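Local coordinates for uncharacterized protein conserved in bacteria with a cystatin-like fold (Silicibacter pomeroyi, PDB 3FLJ) that is of unknown function but adopts a cystatin-like fold with a SnoaL-like domain and forms a two-chain assembly, at residues Leu101-Val106 with Tyr127-Ala132; Met50-Tyr55 with Val122-Tyr127. One frame throughout, in Å; residues are numbered along the deposited sequence.

Contact 1 (Leu101-Val106 with Tyr127-Ala132)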
# COMPACT_ATOMS: atom_id res chain seq x y z
N LEU A 101 -14.26 6.57 -9.45
CA LEU A 101 -12.95 5.97 -9.63
C LEU A 101 -12.68 4.91 -8.56
O LEU A 101 -12.85 5.20 -7.38
CB LEU A 101 -11.86 7.03 -9.55
CG LEU A 101 -11.84 8.15 -10.60
CD1 LEU A 101 -10.78 9.16 -10.23
CD2 LEU A 101 -11.61 7.61 -12.01
N ASP A 102 -12.20 3.74 -8.98
CA ASP A 102 -11.86 2.64 -8.08
C ASP A 102 -10.51 2.87 -7.42
O ASP A 102 -9.61 3.48 -8.02
CB ASP A 102 -11.80 1.30 -8.84
CG ASP A 102 -13.14 0.90 -9.39
OD1 ASP A 102 -14.04 0.64 -8.57
OD2 ASP A 102 -13.27 0.82 -10.63
N ALA A 103 -10.37 2.36 -6.19
CA ALA A 103 -9.11 2.41 -5.43
C ALA A 103 -8.90 1.16 -4.60
O ALA A 103 -9.87 0.54 -4.15
CB ALA A 103 -9.07 3.64 -4.51
N VAL A 104 -7.63 0.78 -4.45
CA VAL A 104 -7.17 -0.27 -3.53
C VAL A 104 -6.06 0.37 -2.68
O VAL A 104 -5.23 1.13 -3.20
CB VAL A 104 -6.66 -1.53 -4.27
CG1 VAL A 104 -6.04 -2.54 -3.30
CG2 VAL A 104 -7.81 -2.18 -5.04
N GLY A 105 -6.05 0.07 -1.38
CA GLY A 105 -5.03 0.59 -0.48
C GLY A 105 -4.71 -0.33 0.67
O GLY A 105 -5.31 -1.40 0.79
N VAL A 106 -3.72 0.09 1.46
CA VAL A 106 -3.31 -0.58 2.70
C VAL A 106 -3.10 0.45 3.82
O VAL A 106 -2.42 1.45 3.61
CB VAL A 106 -1.99 -1.40 2.55
CG1 VAL A 106 -1.54 -2.02 3.92
CG2 VAL A 106 -2.18 -2.49 1.50
N TYR A 127 -2.80 5.80 -9.40
CA TYR A 127 -2.37 7.23 -9.37
C TYR A 127 -3.53 8.24 -9.53
O TYR A 127 -3.68 9.12 -8.68
CB TYR A 127 -1.29 7.46 -10.45
CG TYR A 127 -0.80 8.88 -10.65
CD1 TYR A 127 0.12 9.46 -9.77
CD2 TYR A 127 -1.21 9.63 -11.77
CE1 TYR A 127 0.61 10.78 -9.99
CE2 TYR A 127 -0.72 10.95 -12.00
CZ TYR A 127 0.19 11.50 -11.10
OH TYR A 127 0.68 12.78 -11.26
N LYS A 128 -4.35 8.05 -10.56
CA LYS A 128 -5.49 8.96 -10.87
C LYS A 128 -6.52 9.10 -9.72
O LYS A 128 -7.01 10.20 -9.46
CB LYS A 128 -6.18 8.52 -12.17
CG LYS A 128 -7.22 9.46 -12.77
CD LYS A 128 -7.93 8.88 -14.02
CE LYS A 128 -6.96 8.68 -15.20
NZ LYS A 128 -7.64 8.34 -16.50
N THR A 129 -6.82 7.99 -9.04
CA THR A 129 -7.76 7.98 -7.90
C THR A 129 -7.15 8.68 -6.68
O THR A 129 -7.88 9.38 -5.95
CB THR A 129 -8.23 6.56 -7.55
OG1 THR A 129 -8.65 5.89 -8.75
CG2 THR A 129 -9.38 6.60 -6.55
N VAL A 130 -5.84 8.50 -6.46
CA VAL A 130 -5.12 9.22 -5.38
C VAL A 130 -5.17 10.74 -5.65
O VAL A 130 -5.36 11.51 -4.71
CB VAL A 130 -3.67 8.70 -5.18
CG1 VAL A 130 -2.92 9.55 -4.15
CG2 VAL A 130 -3.68 7.18 -4.73
N GLY A 131 -5.01 11.16 -6.91
CA GLY A 131 -5.16 12.58 -7.32
C GLY A 131 -6.54 13.14 -6.99
O GLY A 131 -6.65 14.26 -6.46
N ALA A 132 -7.58 12.34 -7.27
CA ALA A 132 -8.97 12.66 -6.93
C ALA A 132 -9.16 12.79 -5.40
O ALA A 132 -9.83 13.73 -4.95
CB ALA A 132 -9.94 11.63 -7.52
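Thr129, on the first turn of the helix that begins at Tyr127, gives its hydroxyl to the strand 101-106: OG1 donates a hydrogen bond of 2.7 Å to the carbonyl O of Asp102, the one polar link between the two segments. The donor approaches obliquely, tilted 33° from the carbonyl plane. The first torsion of Thr129 (chi1 -49°) sets OG1 opposite its own carbonyl carbon and beside the backbone N, which carries the hydroxyl to Asp102 and leaves the methyl for apolar partners. A valine here would probably keep much of the methyl packing but leave the carbonyl of Asp102 without this donor, and the helix start less firmly fixed to the strand.

Two apolar contacts lie around that bond. In the first, Thr129 CG2 meets Ala103 CB at 3.6 Å, and the small alanine lets the helix come this near. In the second, the branch of Leu101 extends along the helix and its CD1 touches Ala132 CB at 3.8 Å. Ala132 follows Thr129 by three residues and so presents its methyl on nearly the same helix face; a short residue suits a place where leucine supplies the bulk. The same leucine also makes van der Waals contacts of carbon against oxygen: its CB lies 3.5 Å from Thr129 OG1, and its CD1 passes the carbonyl O of Lys128 at 4.0 Å.

Val98 of the adjoining strand 89-98 also touches Thr129 and Ala132, widening the surface on which the helix packs. The segment axes approach to 7.8 Å with 100° between their directions, a helix lying across a strand of the mixed sheet, as expected of the alpha+beta cystatin-like fold.

Contact 2 (Met50-Tyr55 with Val122-Tyr127); sequences MPPTYY and VVMRPY
The carbonyl O of Met50 accepts a hydrogen bond of 2.9 Å from the backbone N of Val122, the shortest polar link between the two segments. It is nearly straight, at 169° about the hydrogen, and the donor lies almost on the line of the C=O bond. This is the last parallel pairing before the chain of 50-55 leaves the sheet: Pro51 and Pro52 have no N-H with which to continue the pattern. Accordingly the N of Pro52 stands 3.4 Å from the O of Val122 without bonding to it, while Pro52 CA comes to 3.2 Å from the same oxygen.

Pro52 then supplies the side-chain packing. Its ring lies alongside Val122, the two side chains pointing the same way, with CD 3.9 Å from Val122 CB and CG equally near Val122 CG1. The valine's first torsion (chi1 -180°) holds CG1 opposite the backbone N, turned to the proline ring. The same CG also meets the selenium of Met124, a selenomethionine, at 3.8 Å, the two side chains crossing at a slant. A rigid, compact ring suits this place because it both ends the strand pairing and packs against a branched side chain and a long flexible one.

The side chain of Val122 lies about 4 Å from a bound molecule of unknown identity, probably from the crystallisation liquor, though such molecules can mark pockets. Pro51 O accepts a hydrogen bond from Arg125 NE of the second subunit.

Beyond Pro52, Met124 packs on Val130 and Leu133 of helix 127-143 and on Ala103 of strand 101-111. The loop that leaves strand 47-50 thus lies between strand 117-125 and helix 127-143, where Thr53 and Tyr54 touch Arg134 and Tyr54 OH is hydrogen-bonded to Asn138 OD1.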
# COMPACT_ATOMS: atom_id res chain seq x y z
N MSE A 50 0.29 9.37 8.17
CA MSE A 50 0.98 9.65 6.90
C MSE A 50 0.04 9.29 5.74
O MSE A 50 -0.17 8.11 5.45
CB MSE A 50 2.27 8.85 6.88
CG MSE A 50 3.35 9.42 7.80
SE MSE A 50 4.57 8.06 8.39
CE MSE A 50 3.39 7.17 9.72
N PRO A 51 -0.54 10.32 5.05
CA PRO A 51 -1.52 10.02 4.00
C PRO A 51 -0.92 9.52 2.69
O PRO A 51 0.27 9.67 2.48
CB PRO A 51 -2.18 11.39 3.80
CG PRO A 51 -1.08 12.34 3.98
CD PRO A 51 -0.31 11.78 5.14
N PRO A 52 -1.74 8.96 1.77
CA PRO A 52 -1.19 8.51 0.48
C PRO A 52 -0.91 9.66 -0.51
O PRO A 52 -0.21 9.44 -1.51
CB PRO A 52 -2.29 7.60 -0.05
CG PRO A 52 -3.54 8.21 0.45
CD PRO A 52 -3.21 8.82 1.80
N THR A 53 -1.46 10.84 -0.23
CA THR A 53 -1.38 12.02 -1.08
C THR A 53 -0.03 12.73 -0.95
O THR A 53 0.80 12.61 -1.84
CB THR A 53 -2.55 12.96 -0.74
OG1 THR A 53 -2.53 13.21 0.67
CG2 THR A 53 -3.89 12.29 -1.10
N TYR A 54 0.21 13.41 0.18
CA TYR A 54 1.45 14.18 0.41
C TYR A 54 2.45 13.41 1.26
O TYR A 54 2.04 12.61 2.09
CB TYR A 54 1.13 15.48 1.14
CG TYR A 54 0.16 16.39 0.42
CD1 TYR A 54 0.51 16.98 -0.81
CD2 TYR A 54 -1.10 16.71 0.97
CE1 TYR A 54 -0.39 17.85 -1.50
CE2 TYR A 54 -1.99 17.57 0.31
CZ TYR A 54 -1.64 18.14 -0.92
OH TYR A 54 -2.51 18.99 -1.57
N TYR A 55 3.76 13.68 1.07
CA TYR A 55 4.84 13.07 1.89
C TYR A 55 5.03 13.94 3.15
O TYR A 55 6.05 14.60 3.34
CB TYR A 55 6.14 12.92 1.10
CG TYR A 55 7.13 11.94 1.69
CD1 TYR A 55 6.83 10.58 1.74
CD2 TYR A 55 8.40 12.35 2.14
CE1 TYR A 55 7.74 9.63 2.25
CE2 TYR A 55 9.34 11.40 2.66
CZ TYR A 55 8.98 10.05 2.72
OH TYR A 55 9.84 9.09 3.21
N VAL A 122 -0.74 5.31 5.06
CA VAL A 122 -1.64 4.84 4.00
C VAL A 122 -0.96 4.86 2.64
O VAL A 122 -0.42 5.89 2.22
CB VAL A 122 -2.95 5.65 3.97
CG1 VAL A 122 -3.91 5.13 2.84
CG2 VAL A 122 -3.65 5.60 5.32
N VAL A 123 -0.98 3.71 1.95
CA VAL A 123 -0.46 3.55 0.57
C VAL A 123 -1.67 3.14 -0.29
O VAL A 123 -2.56 2.45 0.20
CB VAL A 123 0.72 2.53 0.49
CG1 VAL A 123 1.97 3.09 1.15
CG2 VAL A 123 0.38 1.19 1.12
N MSE A 124 -1.71 3.59 -1.55
CA MSE A 124 -2.83 3.34 -2.46
C MSE A 124 -2.45 3.19 -3.92
O MSE A 124 -1.32 3.48 -4.32
CB MSE A 124 -3.84 4.51 -2.37
CG MSE A 124 -4.84 4.43 -1.28
SE MSE A 124 -6.03 5.99 -1.43
CE MSE A 124 -6.89 5.80 -3.06
N ARG A 125 -3.45 2.72 -4.68
CA ARG A 125 -3.43 2.64 -6.15
C ARG A 125 -4.88 2.88 -6.65
O ARG A 125 -5.82 2.65 -5.88
CB ARG A 125 -2.93 1.28 -6.64
CG ARG A 125 -3.82 0.09 -6.28
CD ARG A 125 -3.22 -1.25 -6.71
NE ARG A 125 -3.08 -1.30 -8.17
CZ ARG A 125 -4.01 -1.69 -9.05
NH1 ARG A 125 -5.16 -2.27 -8.70
NH2 ARG A 125 -3.73 -1.63 -10.35
N PRO A 126 -5.07 3.35 -7.90
CA PRO A 126 -4.12 3.80 -8.90
C PRO A 126 -3.83 5.31 -8.71
O PRO A 126 -4.55 5.99 -7.97
CB PRO A 126 -4.87 3.55 -10.20
CG PRO A 126 -6.28 3.90 -9.83
CD PRO A 126 -6.44 3.35 -8.44
N TYR A 127 -2.80 5.80 -9.40
CA TYR A 127 -2.37 7.23 -9.37
C TYR A 127 -3.53 8.24 -9.53
O TYR A 127 -3.68 9.12 -8.68
CB TYR A 127 -1.29 7.46 -10.45
CG TYR A 127 -0.80 8.88 -10.65
CD1 TYR A 127 0.12 9.46 -9.77
CD2 TYR A 127 -1.21 9.63 -11.77
CE1 TYR A 127 0.61 10.78 -9.99
CE2 TYR A 127 -0.72 10.95 -12.00
CZ TYR A 127 0.19 11.50 -11.10
OH TYR A 127 0.68 12.78 -11.26

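Overall arrangement
From the N terminus, the chain reaches 50-55 first, then 101-106, 122-127 and 127-132, so the two contacts cross. Contact 2 closes a long loop of 66 residues, mostly strand, with one helical stretch; contact 1 closes a shorter one of 20, which contains the rest of strand 101-111 and all of strand 117-125. These neighbouring antiparallel strands join the contacts directly, through the probable backbone bonds of Val104 with Arg125 and Val106 with Val123. Tyr127 is shared, where strand 117-125 gives way to helix 127-143. Together the contacts tie the loop after strand 47-50 and the start of that helix to one sheet, and both also touch the second subunit.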